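Local coordinates for protein glutaconate CoA-transferase subunit A (Acidaminococcus fermentans, PDB 1POI) that catalyses, as the larger subunit of the enzyme, the transfer of coenzyme A from acetyl-CoA to glutaconate or (R)-2-hydroxyglutarate during glutamate degradation, at residues Y32-R40 and W280-Y290; P120-T130 and P160-P168. All blocks are in the same frame, centred on the assembly; numbering follows the deposited sequence.

Contact 1: residues Y32-R40 and W280-Y290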
# COMPACT_ATOMS: atom_id res chain seq x y z
N TYR A 32 18.65 0.39 -21.94
CA TYR A 32 18.67 0.63 -23.39
C TYR A 32 18.75 2.09 -23.86
O TYR A 32 19.58 2.40 -24.71
CB TYR A 32 17.51 -0.08 -24.09
CG TYR A 32 17.84 -1.52 -24.42
CD1 TYR A 32 18.63 -1.83 -25.50
CD2 TYR A 32 17.40 -2.56 -23.62
CE1 TYR A 32 18.99 -3.12 -25.77
CE2 TYR A 32 17.76 -3.86 -23.88
CZ TYR A 32 18.56 -4.13 -24.96
OH TYR A 32 18.99 -5.40 -25.21
N ALA A 33 17.93 2.98 -23.33
CA ALA A 33 17.99 4.38 -23.78
C ALA A 33 19.43 4.86 -23.76
O ALA A 33 19.93 5.38 -24.76
CB ALA A 33 17.14 5.28 -22.90
N ALA A 34 20.12 4.56 -22.66
CA ALA A 34 21.51 4.93 -22.43
C ALA A 34 22.44 4.25 -23.42
O ALA A 34 23.27 4.92 -24.03
CB ALA A 34 21.93 4.57 -21.02
N VAL A 35 22.35 2.94 -23.55
CA VAL A 35 23.21 2.24 -24.49
C VAL A 35 23.08 2.85 -25.87
O VAL A 35 24.00 2.79 -26.69
CB VAL A 35 22.93 0.74 -24.50
CG1 VAL A 35 23.53 0.07 -25.74
CG2 VAL A 35 23.52 0.13 -23.27
N PHE A 36 21.97 3.51 -26.13
CA PHE A 36 21.80 4.14 -27.42
C PHE A 36 22.67 5.37 -27.54
O PHE A 36 23.30 5.56 -28.56
CB PHE A 36 20.33 4.49 -27.68
CG PHE A 36 19.59 3.42 -28.41
CD1 PHE A 36 20.01 2.10 -28.33
CD2 PHE A 36 18.48 3.73 -29.19
CE1 PHE A 36 19.35 1.09 -29.04
CE2 PHE A 36 17.81 2.73 -29.91
CZ PHE A 36 18.25 1.40 -29.83
N GLU A 37 22.71 6.19 -26.49
CA GLU A 37 23.50 7.42 -26.49
C GLU A 37 25.01 7.12 -26.50
O GLU A 37 25.80 7.83 -27.13
CB GLU A 37 23.11 8.29 -25.30
CG GLU A 37 23.63 9.70 -25.41
CD GLU A 37 22.80 10.61 -26.32
OE1 GLU A 37 21.69 10.21 -26.75
OE2 GLU A 37 23.25 11.75 -26.58
N ILE A 38 25.42 6.07 -25.81
CA ILE A 38 26.82 5.69 -25.81
C ILE A 38 27.20 5.51 -27.29
O ILE A 38 28.10 6.19 -27.79
CB ILE A 38 27.04 4.39 -25.00
CG1 ILE A 38 27.07 4.71 -23.51
CG2 ILE A 38 28.28 3.67 -25.44
CD1 ILE A 38 27.08 3.47 -22.58
N LEU A 39 26.47 4.67 -28.00
CA LEU A 39 26.74 4.45 -29.43
C LEU A 39 26.68 5.74 -30.25
O LEU A 39 27.62 6.10 -30.97
CB LEU A 39 25.73 3.47 -30.03
CG LEU A 39 25.95 2.01 -29.70
CD1 LEU A 39 24.92 1.19 -30.42
CD2 LEU A 39 27.33 1.61 -30.14
N ARG A 40 25.56 6.42 -30.11
CA ARG A 40 25.30 7.67 -30.80
C ARG A 40 26.41 8.69 -30.56
O ARG A 40 26.59 9.60 -31.36
CB ARG A 40 23.94 8.23 -30.34
CG ARG A 40 23.29 9.26 -31.25
CD ARG A 40 21.93 9.70 -30.72
NE ARG A 40 20.99 8.59 -30.76
CZ ARG A 40 20.15 8.28 -29.77
NH1 ARG A 40 20.12 9.00 -28.66
NH2 ARG A 40 19.36 7.22 -29.88
N TRP A 280 17.22 2.95 -35.99
CA TRP A 280 16.83 3.05 -34.57
C TRP A 280 17.75 3.86 -33.64
O TRP A 280 17.28 4.51 -32.70
CB TRP A 280 16.61 1.64 -34.00
CG TRP A 280 15.41 0.98 -34.60
CD1 TRP A 280 15.39 0.09 -35.63
CD2 TRP A 280 14.04 1.26 -34.28
NE1 TRP A 280 14.09 -0.19 -35.99
CE2 TRP A 280 13.25 0.51 -35.18
CE3 TRP A 280 13.41 2.07 -33.32
CZ2 TRP A 280 11.86 0.55 -35.15
CZ3 TRP A 280 12.02 2.10 -33.30
CH2 TRP A 280 11.26 1.35 -34.21
N VAL A 281 19.06 3.84 -33.93
CA VAL A 281 20.03 4.56 -33.12
C VAL A 281 20.53 5.88 -33.69
O VAL A 281 20.10 6.98 -33.28
CB VAL A 281 21.25 3.68 -32.84
CG1 VAL A 281 22.18 4.37 -31.87
CG2 VAL A 281 20.81 2.33 -32.30
N PHE A 282 21.38 5.77 -34.70
CA PHE A 282 22.02 6.93 -35.31
C PHE A 282 21.12 7.98 -35.93
O PHE A 282 21.40 9.17 -35.85
CB PHE A 282 23.10 6.47 -36.26
CG PHE A 282 24.07 5.50 -35.62
CD1 PHE A 282 24.88 5.91 -34.56
CD2 PHE A 282 24.13 4.17 -36.04
CE1 PHE A 282 25.73 5.01 -33.92
CE2 PHE A 282 24.99 3.25 -35.40
CZ PHE A 282 25.79 3.67 -34.34
N ASP A 283 20.00 7.55 -36.52
CA ASP A 283 19.09 8.49 -37.13
C ASP A 283 18.18 9.25 -36.18
O ASP A 283 17.64 10.29 -36.56
CB ASP A 283 18.26 7.82 -38.22
CG ASP A 283 18.96 7.81 -39.58
OD1 ASP A 283 19.77 8.73 -39.87
OD2 ASP A 283 18.69 6.88 -40.37
N LEU A 284 18.05 8.79 -34.93
CA LEU A 284 17.16 9.47 -33.98
C LEU A 284 17.90 10.44 -33.05
O LEU A 284 18.89 10.07 -32.43
CB LEU A 284 16.38 8.44 -33.16
CG LEU A 284 15.76 7.32 -34.00
CD1 LEU A 284 15.03 6.34 -33.13
CD2 LEU A 284 14.81 7.92 -35.00
N LYS A 285 17.39 11.66 -32.94
CA LYS A 285 17.97 12.73 -32.12
C LYS A 285 17.99 12.48 -30.62
O LYS A 285 18.87 12.97 -29.91
CB LYS A 285 17.25 14.05 -32.38
CG LYS A 285 17.85 15.23 -31.63
CD LYS A 285 16.93 16.45 -31.65
CE LYS A 285 17.52 17.58 -30.78
NZ LYS A 285 16.60 18.76 -30.62
N ASP A 286 16.98 11.80 -30.11
CA ASP A 286 16.89 11.53 -28.68
C ASP A 286 15.87 10.44 -28.39
O ASP A 286 15.20 9.96 -29.30
CB ASP A 286 16.55 12.80 -27.92
CG ASP A 286 15.30 13.45 -28.41
OD1 ASP A 286 14.60 12.81 -29.22
OD2 ASP A 286 14.98 14.58 -27.98
N HIS A 287 15.75 10.09 -27.11
CA HIS A 287 14.85 9.03 -26.66
C HIS A 287 13.37 9.31 -27.00
O HIS A 287 12.63 8.40 -27.36
CB HIS A 287 15.03 8.75 -25.17
CG HIS A 287 14.32 7.51 -24.71
ND1 HIS A 287 14.67 6.25 -25.14
CD2 HIS A 287 13.32 7.34 -23.81
CE1 HIS A 287 13.91 5.36 -24.53
NE2 HIS A 287 13.09 5.99 -23.72
N ASP A 288 12.95 10.55 -26.86
CA ASP A 288 11.59 10.88 -27.20
C ASP A 288 11.31 10.36 -28.62
O ASP A 288 10.36 9.62 -28.82
CB ASP A 288 11.37 12.38 -27.09
CG ASP A 288 11.05 12.81 -25.67
OD1 ASP A 288 11.07 11.95 -24.76
OD2 ASP A 288 10.73 13.99 -25.44
N GLU A 289 12.21 10.65 -29.56
CA GLU A 289 12.07 10.20 -30.95
C GLU A 289 11.89 8.71 -31.04
O GLU A 289 11.21 8.21 -31.95
CB GLU A 289 13.30 10.58 -31.77
CG GLU A 289 13.45 12.06 -31.97
CD GLU A 289 13.92 12.43 -33.35
OE1 GLU A 289 14.49 11.58 -34.06
OE2 GLU A 289 13.69 13.60 -33.73
N TYR A 290 12.55 7.98 -30.16
CA TYR A 290 12.45 6.54 -30.14
C TYR A 290 11.02 6.15 -29.72
O TYR A 290 10.37 5.31 -30.35
CB TYR A 290 13.48 5.97 -29.16
CG TYR A 290 13.48 4.47 -28.99
CD1 TYR A 290 14.13 3.64 -29.89
CD2 TYR A 290 12.87 3.87 -27.88
CE1 TYR A 290 14.20 2.28 -29.70
CE2 TYR A 290 12.93 2.49 -27.68
CZ TYR A 290 13.59 1.71 -28.60
OH TYR A 290 13.66 0.35 -28.42
O HOH W 1 20.25 12.67 -26.92
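Val281 CG2 sits over one face of the Phe36 ring, 3.7 Å from its centroid, a CH-pi contact centred over the face. With chi1 of Val281 at -173°, CG2 stands anti to the carbonyl carbon and over the ring; CG1 packs 4.1 Å from Leu39 CB. The Phe36 and Tyr290 rings meet obliquely, planes at 83°, with Phe36 CE2 3.6 Å from Tyr290 CE1. A second CH-pi contact sets Ala33 CB over the His287 ring, 3.8 Å from its centroid, while His287 NE2 is hydrogen-bonded to Pro241 O.

The polar part belongs to Arg40. Its NE donates to Val281 O at 3.1 Å, in the guanidinium plane but from above the carbonyl plane, and Leu284 N grips the same oxygen from the opposite face. NH1 forms a salt bridge to Glu37 OE1 (2.8 Å), and Glu37 also pairs with Lys7. A methionine in place of Arg40 would probably leave Val281 O without its donor from helix 32-40 and Glu37 without its salt-bridge partner in this helix.

Helix 32-40 thus packs against the end of helix 270-282, the turn after it and the start of helix 287-294, with helix 55-62 touching Phe36, Leu39 and Val281, and strand 174-179 behind Ala34 and Ile38.

Contact 2: residues P120-T130 and P160-P168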
# COMPACT_ATOMS: atom_id res chain seq x y z
N PRO A 120 38.40 -14.78 -3.19
CA PRO A 120 38.79 -16.20 -3.20
C PRO A 120 37.51 -17.06 -3.33
O PRO A 120 36.53 -16.88 -2.58
CB PRO A 120 39.48 -16.38 -1.84
CG PRO A 120 38.65 -15.48 -0.90
CD PRO A 120 38.20 -14.28 -1.81
N VAL A 121 37.47 -17.95 -4.31
CA VAL A 121 36.31 -18.79 -4.49
C VAL A 121 36.74 -20.21 -4.73
O VAL A 121 37.82 -20.46 -5.26
CB VAL A 121 35.43 -18.37 -5.72
CG1 VAL A 121 34.81 -17.00 -5.50
CG2 VAL A 121 36.23 -18.40 -7.01
N THR A 122 35.91 -21.15 -4.33
CA THR A 122 36.21 -22.55 -4.57
C THR A 122 35.44 -22.98 -5.86
O THR A 122 34.93 -24.10 -5.96
CB THR A 122 35.78 -23.38 -3.37
OG1 THR A 122 34.89 -22.60 -2.54
CG2 THR A 122 36.99 -23.80 -2.56
N LEU A 123 35.43 -22.10 -6.87
CA LEU A 123 34.70 -22.35 -8.12
C LEU A 123 35.61 -22.20 -9.32
O LEU A 123 36.63 -21.52 -9.24
CB LEU A 123 33.54 -21.34 -8.26
CG LEU A 123 32.37 -21.38 -7.26
CD1 LEU A 123 31.52 -20.14 -7.39
CD2 LEU A 123 31.54 -22.63 -7.46
N MET A 124 35.20 -22.80 -10.43
CA MET A 124 35.93 -22.75 -11.70
C MET A 124 37.09 -23.72 -11.84
O MET A 124 37.57 -23.95 -12.96
CB MET A 124 36.39 -21.34 -12.04
CG MET A 124 35.27 -20.34 -12.19
SD MET A 124 35.81 -18.68 -12.69
CE MET A 124 37.54 -18.87 -12.59
N GLN A 125 37.50 -24.35 -10.75
CA GLN A 125 38.62 -25.30 -10.79
C GLN A 125 38.26 -26.59 -11.50
O GLN A 125 37.08 -26.96 -11.57
CB GLN A 125 39.15 -25.62 -9.38
CG GLN A 125 38.24 -26.46 -8.50
CD GLN A 125 37.19 -25.64 -7.76
OE1 GLN A 125 36.99 -24.46 -8.04
NE2 GLN A 125 36.52 -26.26 -6.79
N GLY A 126 39.26 -27.26 -12.06
CA GLY A 126 39.02 -28.52 -12.73
C GLY A 126 38.14 -28.37 -13.95
O GLY A 126 37.69 -29.37 -14.54
N SER A 127 37.88 -27.11 -14.31
CA SER A 127 37.08 -26.80 -15.47
C SER A 127 38.01 -26.10 -16.42
O SER A 127 39.07 -25.62 -16.04
CB SER A 127 35.90 -25.88 -15.09
OG SER A 127 36.19 -24.49 -15.24
N GLY A 128 37.60 -26.03 -17.68
CA GLY A 128 38.38 -25.38 -18.69
C GLY A 128 38.40 -23.91 -18.39
O GLY A 128 39.16 -23.17 -19.00
N LEU A 129 37.57 -23.49 -17.44
CA LEU A 129 37.53 -22.08 -17.04
C LEU A 129 38.80 -21.65 -16.30
O LEU A 129 38.98 -20.47 -16.00
CB LEU A 129 36.28 -21.80 -16.20
CG LEU A 129 35.01 -21.79 -17.04
CD1 LEU A 129 33.83 -22.31 -16.25
CD2 LEU A 129 34.76 -20.37 -17.52
N THR A 130 39.63 -22.62 -15.92
CA THR A 130 40.91 -22.34 -15.28
C THR A 130 42.01 -22.87 -16.20
O THR A 130 43.14 -22.36 -16.22
CB THR A 130 41.08 -22.99 -13.89
OG1 THR A 130 40.90 -24.42 -13.96
CG2 THR A 130 40.17 -22.33 -12.88
N PRO A 160 45.00 -26.46 5.08
CA PRO A 160 46.23 -26.96 4.44
C PRO A 160 45.99 -28.06 3.41
O PRO A 160 45.04 -28.86 3.52
CB PRO A 160 47.06 -27.45 5.64
CG PRO A 160 46.03 -27.68 6.72
CD PRO A 160 45.11 -26.52 6.54
N GLY A 161 46.83 -28.07 2.37
CA GLY A 161 46.71 -29.04 1.29
C GLY A 161 45.61 -28.62 0.33
O GLY A 161 45.51 -29.15 -0.77
N GLU A 162 44.79 -27.66 0.74
CA GLU A 162 43.71 -27.16 -0.08
C GLU A 162 44.04 -25.77 -0.64
O GLU A 162 44.63 -24.93 0.05
CB GLU A 162 42.40 -27.11 0.73
CG GLU A 162 41.30 -26.28 0.05
CD GLU A 162 39.94 -26.33 0.74
OE1 GLU A 162 39.48 -27.44 1.10
OE2 GLU A 162 39.32 -25.25 0.88
N LYS A 163 43.69 -25.58 -1.91
CA LYS A 163 43.91 -24.31 -2.61
C LYS A 163 42.57 -23.82 -3.16
O LYS A 163 41.64 -24.61 -3.39
CB LYS A 163 44.91 -24.46 -3.77
CG LYS A 163 46.25 -25.08 -3.37
CD LYS A 163 47.39 -24.68 -4.30
CE LYS A 163 47.82 -23.23 -4.05
NZ LYS A 163 49.14 -22.86 -4.65
N VAL A 164 42.47 -22.50 -3.31
CA VAL A 164 41.28 -21.84 -3.83
C VAL A 164 41.72 -20.99 -5.05
O VAL A 164 42.92 -20.81 -5.30
CB VAL A 164 40.58 -20.94 -2.73
CG1 VAL A 164 40.69 -21.59 -1.36
CG2 VAL A 164 41.13 -19.51 -2.71
N VAL A 165 40.75 -20.46 -5.79
CA VAL A 165 41.02 -19.65 -6.95
C VAL A 165 40.83 -18.21 -6.52
O VAL A 165 39.78 -17.87 -5.96
CB VAL A 165 40.03 -19.99 -8.10
CG1 VAL A 165 40.17 -19.02 -9.27
CG2 VAL A 165 40.25 -21.41 -8.57
N ALA A 166 41.88 -17.40 -6.67
CA ALA A 166 41.78 -15.99 -6.28
C ALA A 166 41.50 -15.23 -7.55
O ALA A 166 42.11 -15.52 -8.59
CB ALA A 166 43.06 -15.52 -5.64
N VAL A 167 40.59 -14.27 -7.47
CA VAL A 167 40.17 -13.50 -8.63
C VAL A 167 40.29 -12.00 -8.37
O VAL A 167 39.89 -11.51 -7.32
CB VAL A 167 38.71 -13.90 -9.01
CG1 VAL A 167 38.07 -12.87 -9.87
CG2 VAL A 167 38.70 -15.20 -9.74
N PRO A 168 40.81 -11.24 -9.34
CA PRO A 168 40.94 -9.79 -9.16
C PRO A 168 39.60 -9.10 -9.07
O PRO A 168 38.73 -9.36 -9.90
CB PRO A 168 41.66 -9.35 -10.44
CG PRO A 168 42.35 -10.59 -10.91
CD PRO A 168 41.31 -11.63 -10.67
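Val121 and Val165 form the antiparallel hydrogen-bonded pair at the heart of this contact, and both of their backbone bonds are short and straight. Val121 N donates to Val165 O at 2.8 Å with an N-H...O angle of 169°, and Val165 N returns a bond to Val121 O at 3.0 Å; each donor lies nearly along the C=O axis. Next to it, Pro120 and Ala166 make the non-hydrogen-bonded pair, where Pro120 CA comes within 3.4 Å of Val165 O in a CA-H...O contact.

Packing is close on the side of the sheet occupied by Pro120, whose CB meets Val164 CG2 at 3.6 Å. With chi1 at -35°, Val164 CG2 lies between the backbone N and the carbonyl carbon and reaches Pro120. On the other side the chain leaves the strand and curls over Val165: Leu123 O lies 3.7 Å from Val165 CG2, whereas Met124 CE stands 4.2 Å from Val165 CG1. Gln125 braces this loop, its NE2 donating to Thr122 O at 2.8 Å, and NE2 also hydrogen-bonds to the backbone of the chain of another protein.

Contact thins toward Glu162, where Thr122 CG2 approaches OE2 no closer than 4.4 Å; that carboxylate is held by Lys159 and Asn156, and the strand runs out to the exposed turn at Pro160 and Gly161.

Strand 162-168 is thus the middle of a three-stranded antiparallel sheet, between 118-121 and 152-156. Helix 102-114 touches Leu123, Met124 and Val167, and a third subunit, another copy of this protein, packs its own Pro120 on Pro120.

Overall arrangement
After helix 6-13 and strand 19-22 the chain supplies helix 32-40, the early half of contact 1, then adds strands 46-49, 66-71 and 96-99 to the parallel sheet before reaching strand 118-121. Contact 2 then closes a short loop: some forty residues on, strand 162-168 returns beside 118-121 in the small antiparallel sheet. The chain goes back to the parallel sheet through strands 174-179, 206-211 and 236-239, and only with helices 270-282 and 287-294 does contact 1 close its far longer loop, with contact 2 nested inside it. Their centres lie 41 Å apart, on opposite sides of the chain's centre. Contact 1 ties the C-terminal helices to the early part of the fold; contact 2 joins edge strand 118-121, and the loop after it, to the small sheet's central strand.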